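Local structure of hypothetical protein (Nostoc punctiforme, 2O62) at residues W6-F20 and S34-V48. The protein is of unknown function but has two beta-rich domains of the calycin clan, many of whose members bind small hydrophobic ligands. Sequence-based numbering, arbitrary orientation. Where two conformers were deposited one is given.
Sequences WECFLQNLGVWEGSF and SSRLCLEGLNNNQTV
Trp-16 O takes the backbone N-H of Leu-37 at 2.8 Å and a water, which in turn accepts from Ser-35 OG; both partners thus tie this carbonyl to strand 34-42. Trp-16 N returns a nearly straight bond to Leu-37 O (177°), and Gly-14 with Leu-39 and Gly-18 with Ser-35 are further hydrogen-bonded pairs between the two antiparallel strands. Trp-16 NE1 reaches back to Asn-12 O, in the turn that precedes the strand, while the Asn-12 amide nitrogen joins its own backbone N on Phe-9 O, both from the same face of that carbonyl; Asn-12 OD1 accepts a hydrogen bond from Arg-104.

On the sheet face of Val-15 and Glu-17, the extended Arg-36 chain lies alongside Glu-17. In the conformers described, one of two modelled for each side chain, NH1 meets OE2 at 2.7 Å, a salt bridge whose hydrogen bond is bent and weak, with the two planes 81° apart, and Val-15 CG1 sits over one guanidinium face, 3.5 Å from Arg-36 CZ.

At the far end, the Trp-6 ring, its CG anti to the backbone N (chi1 -175°), swings out to the turn 43-46, where NE1 meets Asn-45 O at 2.8 Å, in the ring plane. Val-48 CG2 packs against Leu-10 CD2 (3.6 Å) and Phe-9 CE2. The short N-terminal helix is therefore fixed to the next hairpin by one N-H...O bond and an apolar patch around Val-48.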
loop_
_atom_site.group_PDB
_atom_site.type_symbol
_atom_site.label_atom_id
_atom_site.label_comp_id
_atom_site.label_asym_id
_atom_site.label_seq_id
_atom_site.Cartn_x
_atom_site.Cartn_y
_atom_site.Cartn_z
ATOM N N TRP A 6 16.236 11.197 -0.378
ATOM C CA TRP A 6 16.721 11.183 0.990
ATOM C C TRP A 6 15.922 12.130 1.873
ATOM O O TRP A 6 15.529 11.759 2.976
ATOM C CB TRP A 6 18.186 11.541 1.015
ATOM C CG TRP A 6 18.813 11.439 2.399
ATOM C CD1 TRP A 6 19.152 12.485 3.236
ATOM C CD2 TRP A 6 19.155 10.245 3.088
ATOM N NE1 TRP A 6 19.683 11.995 4.400
ATOM C CE2 TRP A 6 19.677 10.623 4.347
ATOM C CE3 TRP A 6 19.058 8.870 2.771
ATOM C CZ2 TRP A 6 20.097 9.691 5.276
ATOM C CZ3 TRP A 6 19.478 7.948 3.688
ATOM C CH2 TRP A 6 19.983 8.357 4.944
ATOM N N GLU A 7 15.653 13.330 1.374
ATOM C CA GLU A 7 14.858 14.293 2.113
ATOM C C GLU A 7 13.441 13.796 2.358
ATOM O O GLU A 7 12.891 14.029 3.432
ATOM C CB GLU A 7 14.862 15.630 1.396
ATOM C CG GLU A 7 16.218 16.281 1.502
ATOM C CD GLU A 7 16.508 17.311 0.403
ATOM O OE1 GLU A 7 15.733 17.418 -0.587
ATOM O OE2 GLU A 7 17.545 18.010 0.534
ATOM N N CYS A 8 12.854 13.123 1.368
ATOM C CA CYS A 8 11.550 12.485 1.560
ATOM C C CYS A 8 11.590 11.435 2.652
ATOM O O CYS A 8 10.702 11.357 3.506
ATOM C CB CYS A 8 11.066 11.833 0.278
ATOM S SG CYS A 8 10.762 12.913 -1.103
ATOM N N PHE A 9 12.620 10.603 2.617
ATOM C CA PHE A 9 12.826 9.586 3.628
ATOM C C PHE A 9 12.864 10.227 5.011
ATOM O O PHE A 9 12.215 9.725 5.907
ATOM C CB PHE A 9 14.094 8.803 3.297
ATOM C CG PHE A 9 14.578 7.864 4.378
ATOM C CD1 PHE A 9 13.721 7.039 5.063
ATOM C CD2 PHE A 9 15.938 7.781 4.631
ATOM C CE1 PHE A 9 14.180 6.142 6.013
ATOM C CE2 PHE A 9 16.427 6.899 5.587
ATOM C CZ PHE A 9 15.541 6.071 6.279
ATOM N N LEU A 10 13.584 11.337 5.165
ATOM C CA LEU A 10 13.654 12.014 6.452
ATOM C C LEU A 10 12.329 12.492 7.030
ATOM O O LEU A 10 12.245 12.762 8.233
ATOM C CB LEU A 10 14.619 13.190 6.354
ATOM C CG LEU A 10 16.061 12.839 6.016
ATOM C CD1 LEU A 10 16.896 14.121 5.947
ATOM C CD2 LEU A 10 16.690 11.886 7.021
ATOM N N GLN A 11 11.292 12.606 6.207
ATOM C CA GLN A 11 9.948 12.875 6.710
ATOM C C GLN A 11 9.449 11.824 7.692
ATOM O O GLN A 11 8.475 12.073 8.424
ATOM C CB GLN A 11 8.932 13.022 5.564
ATOM C CG GLN A 11 9.170 14.246 4.673
ATOM C CD GLN A 11 9.145 15.525 5.496
ATOM O OE1 GLN A 11 10.162 16.160 5.702
ATOM N NE2 GLN A 11 7.999 15.844 6.042
ATOM N N ASN A 12 10.038 10.633 7.659
ATOM C CA ASN A 12 9.678 9.548 8.561
ATOM C C ASN A 12 10.409 9.605 9.934
ATOM O O ASN A 12 10.202 8.730 10.791
ATOM C CB ASN A 12 9.988 8.194 7.906
ATOM C CG ASN A 12 9.047 7.865 6.761
ATOM O OD1 ASN A 12 8.004 7.373 7.012
ATOM N ND2 ASN A 12 9.419 8.178 5.510
ATOM N N LEU A 13 11.316 10.559 10.154
ATOM C CA LEU A 13 12.036 10.527 11.413
ATOM C C LEU A 13 11.025 10.643 12.585
ATOM O O LEU A 13 10.067 11.427 12.521
ATOM C CB LEU A 13 13.045 11.632 11.514
ATOM C CG LEU A 13 14.165 11.563 10.525
ATOM C CD1 LEU A 13 15.136 12.679 10.819
ATOM C CD2 LEU A 13 14.864 10.219 10.627
ATOM N N GLY A 14 11.286 9.897 13.652
ATOM C CA GLY A 14 10.444 9.933 14.851
ATOM C C GLY A 14 10.390 8.568 15.506
ATOM O O GLY A 14 11.148 7.662 15.153
ATOM N N VAL A 15 9.479 8.416 16.460
ATOM C CA VAL A 15 9.331 7.166 17.180
ATOM C C VAL A 15 7.927 6.649 16.864
ATOM O O VAL A 15 6.955 7.287 17.215
ATOM C CB VAL A 15 9.513 7.343 18.684
ATOM C CG1 VAL A 15 9.332 6.038 19.408
ATOM C CG2 VAL A 15 10.876 7.926 18.989
ATOM N N TRP A 16 7.867 5.545 16.132
ATOM C CA TRP A 16 6.630 4.992 15.639
ATOM C C TRP A 16 6.326 3.772 16.493
ATOM O O TRP A 16 7.055 2.771 16.470
ATOM C CB TRP A 16 6.740 4.623 14.160
ATOM C CG TRP A 16 6.980 5.774 13.282
ATOM C CD1 TRP A 16 8.176 6.151 12.722
ATOM C CD2 TRP A 16 6.032 6.748 12.891
ATOM N NE1 TRP A 16 8.003 7.279 11.955
ATOM C CE2 TRP A 16 6.704 7.681 12.045
ATOM C CE3 TRP A 16 4.659 6.903 13.118
ATOM C CZ2 TRP A 16 6.058 8.763 11.462
ATOM C CZ3 TRP A 16 4.013 7.987 12.542
ATOM C CH2 TRP A 16 4.710 8.900 11.710
ATOM N N GLU A 17 5.204 3.847 17.213
ATOM C CA GLU A 17 4.760 2.775 18.077
ATOM C C GLU A 17 3.522 2.107 17.500
ATOM O O GLU A 17 2.722 2.739 16.840
ATOM C CB GLU A 17 4.425 3.334 19.443
ATOM C CG GLU A 17 5.610 3.972 20.135
ATOM C CD GLU A 17 5.402 4.037 21.614
ATOM O OE1 GLU A 17 4.624 4.923 22.031
ATOM O OE2 GLU A 17 5.997 3.199 22.346
ATOM N N GLY A 18 3.375 0.819 17.730
ATOM C CA GLY A 18 2.181 0.145 17.303
ATOM C C GLY A 18 2.344 -1.342 17.311
ATOM O O GLY A 18 2.704 -1.918 18.323
ATOM N N SER A 19 2.042 -1.959 16.176
ATOM C CA SER A 19 2.296 -3.389 16.002
ATOM C C SER A 19 2.541 -3.808 14.583
ATOM O O SER A 19 2.209 -3.065 13.652
ATOM C CB SER A 19 1.112 -4.205 16.517
ATOM O OG SER A 19 -0.027 -4.041 15.727
ATOM N N PHE A 20 3.072 -5.027 14.461
ATOM C CA PHE A 20 3.186 -5.749 13.197
ATOM C C PHE A 20 2.229 -6.908 13.272
ATOM O O PHE A 20 2.383 -7.753 14.137
ATOM C CB PHE A 20 4.588 -6.333 13.042
ATOM C CG PHE A 20 5.663 -5.324 12.664
ATOM C CD1 PHE A 20 5.870 -4.181 13.410
ATOM C CD2 PHE A 20 6.550 -5.575 11.629
ATOM C CE1 PHE A 20 6.871 -3.274 13.081
ATOM C CE2 PHE A 20 7.575 -4.661 11.321
ATOM C CZ PHE A 20 7.728 -3.541 12.040
ATOM N N SER A 34 3.604 -6.285 19.356
ATOM C CA SER A 34 3.767 -4.871 19.604
ATOM C C SER A 34 5.184 -4.407 19.228
ATOM O O SER A 34 6.193 -5.150 19.329
ATOM C CB SER A 34 3.378 -4.513 21.062
ATOM O OG SER A 34 4.364 -4.988 21.976
ATOM N N SER A 35 5.241 -3.172 18.760
ATOM C CA SER A 35 6.466 -2.618 18.175
ATOM C C SER A 35 6.726 -1.145 18.535
ATOM O O SER A 35 5.808 -0.356 18.833
ATOM C CB SER A 35 6.423 -2.798 16.663
ATOM O OG SER A 35 5.387 -2.031 16.082
ATOM N N ARG A 36 8.027 -0.824 18.574
ATOM C CA ARG A 36 8.519 0.546 18.686
ATOM C C ARG A 36 9.666 0.647 17.684
ATOM O O ARG A 36 10.616 -0.148 17.740
ATOM C CB ARG A 36 9.027 0.849 20.103
ATOM C CG ARG A 36 9.250 2.325 20.398
ATOM C CD ARG A 36 9.437 2.609 21.913
ATOM N NE ARG A 36 9.930 3.969 22.176
ATOM C CZ ARG A 36 9.256 4.958 22.773
ATOM N NH1 ARG A 36 8.006 4.792 23.219
ATOM N NH2 ARG A 36 9.853 6.132 22.935
ATOM N N LEU A 37 9.548 1.599 16.757
ATOM C CA LEU A 37 10.502 1.783 15.666
ATOM C C LEU A 37 10.974 3.204 15.767
ATOM O O LEU A 37 10.227 4.147 15.552
ATOM C CB LEU A 37 9.858 1.521 14.310
ATOM C CG LEU A 37 10.767 1.402 13.073
ATOM C CD1 LEU A 37 9.986 0.695 11.994
ATOM C CD2 LEU A 37 11.199 2.665 12.550
ATOM N N CYS A 38 12.230 3.334 16.114
ATOM C CA CYS A 38 12.840 4.657 16.192
ATOM C C CYS A 38 13.700 4.891 14.964
ATOM O O CYS A 38 14.563 4.113 14.624
ATOM C CB CYS A 38 13.671 4.867 17.455
ATOM S SG CYS A 38 14.471 6.507 17.536
ATOM N N LEU A 39 13.399 5.979 14.274
ATOM C CA LEU A 39 14.208 6.445 13.153
ATOM C C LEU A 39 14.768 7.778 13.583
ATOM O O LEU A 39 14.043 8.762 13.788
ATOM C CB LEU A 39 13.411 6.641 11.866
ATOM C CG LEU A 39 12.917 5.427 11.096
ATOM C CD1 LEU A 39 11.984 5.869 9.953
ATOM C CD2 LEU A 39 14.123 4.653 10.516
ATOM N N GLU A 40 16.073 7.823 13.711
ATOM C CA GLU A 40 16.726 9.029 14.134
ATOM C C GLU A 40 17.825 9.411 13.151
ATOM O O GLU A 40 18.520 8.557 12.624
ATOM C CB GLU A 40 17.302 8.832 15.518
ATOM C CG GLU A 40 18.451 7.860 15.626
ATOM C CD GLU A 40 18.743 7.462 17.080
ATOM O OE1 GLU A 40 18.846 8.388 17.929
ATOM O OE2 GLU A 40 18.864 6.228 17.357
ATOM N N GLY A 41 17.986 10.712 12.920
ATOM C CA GLY A 41 19.032 11.200 12.051
ATOM C C GLY A 41 20.268 11.500 12.853
ATOM O O GLY A 41 20.179 11.992 13.995
ATOM N N LEU A 42 21.422 11.212 12.265
ATOM C CA LEU A 42 22.716 11.523 12.863
ATOM C C LEU A 42 23.552 12.268 11.850
ATOM O O LEU A 42 23.294 12.217 10.642
ATOM C CB LEU A 42 23.453 10.225 13.239
ATOM C CG LEU A 42 22.696 9.182 14.081
ATOM C CD1 LEU A 42 23.583 7.941 14.325
ATOM C CD2 LEU A 42 22.296 9.778 15.372
ATOM N N ASN A 43 24.595 12.908 12.351
ATOM C CA ASN A 43 25.554 13.627 11.528
ATOM C C ASN A 43 24.892 14.509 10.486
ATOM O O ASN A 43 25.045 14.302 9.295
ATOM C CB ASN A 43 26.573 12.655 10.890
ATOM C CG ASN A 43 27.380 11.901 11.944
ATOM O OD1 ASN A 43 27.299 10.673 12.029
ATOM N ND2 ASN A 43 28.099 12.637 12.799
ATOM N N ASN A 44 24.219 15.544 10.976
ATOM C CA ASN A 44 23.400 16.450 10.157
ATOM C C ASN A 44 22.517 15.712 9.162
ATOM O O ASN A 44 22.477 16.070 7.966
ATOM C CB ASN A 44 24.232 17.503 9.440
ATOM C CG ASN A 44 23.357 18.581 8.797
ATOM O OD1 ASN A 44 22.221 18.809 9.223
ATOM N ND2 ASN A 44 23.831 19.163 7.733
ATOM N N ASN A 45 21.838 14.690 9.675
ATOM C CA ASN A 45 20.915 13.812 8.934
ATOM C C ASN A 45 21.515 13.149 7.714
ATOM O O ASN A 45 20.822 12.843 6.762
ATOM C CB ASN A 45 19.608 14.515 8.540
ATOM C CG ASN A 45 18.761 14.904 9.732
ATOM O OD1 ASN A 45 18.800 14.268 10.786
ATOM N ND2 ASN A 45 17.973 15.960 9.557
ATOM N N GLN A 46 22.803 12.909 7.755
ATOM C CA GLN A 46 23.476 12.213 6.680
ATOM C C GLN A 46 23.434 10.692 6.897
ATOM O O GLN A 46 23.737 9.940 5.987
ATOM C CB GLN A 46 24.916 12.677 6.614
ATOM C CG GLN A 46 25.100 14.175 6.227
ATOM C CD GLN A 46 26.583 14.590 6.140
ATOM O OE1 GLN A 46 27.213 14.992 7.137
ATOM N NE2 GLN A 46 27.139 14.503 4.934
ATOM N N THR A 47 23.145 10.262 8.122
ATOM C CA THR A 47 22.974 8.845 8.471
ATOM C C THR A 47 21.627 8.759 9.156
ATOM O O THR A 47 21.302 9.658 9.933
ATOM C CB THR A 47 24.001 8.398 9.526
ATOM O OG1 THR A 47 25.338 8.454 9.006
ATOM C CG2 THR A 47 23.710 6.957 10.002
ATOM N N VAL A 48 20.819 7.728 8.868
ATOM C CA VAL A 48 19.634 7.437 9.677
ATOM C C VAL A 48 19.801 6.097 10.409
ATOM O O VAL A 48 20.097 5.071 9.772
ATOM C CB VAL A 48 18.349 7.393 8.843
ATOM C CG1 VAL A 48 17.218 6.903 9.692
ATOM C CG2 VAL A 48 17.981 8.788 8.316
HETATM O O HOH W 1 6.441 0.188 15.035
#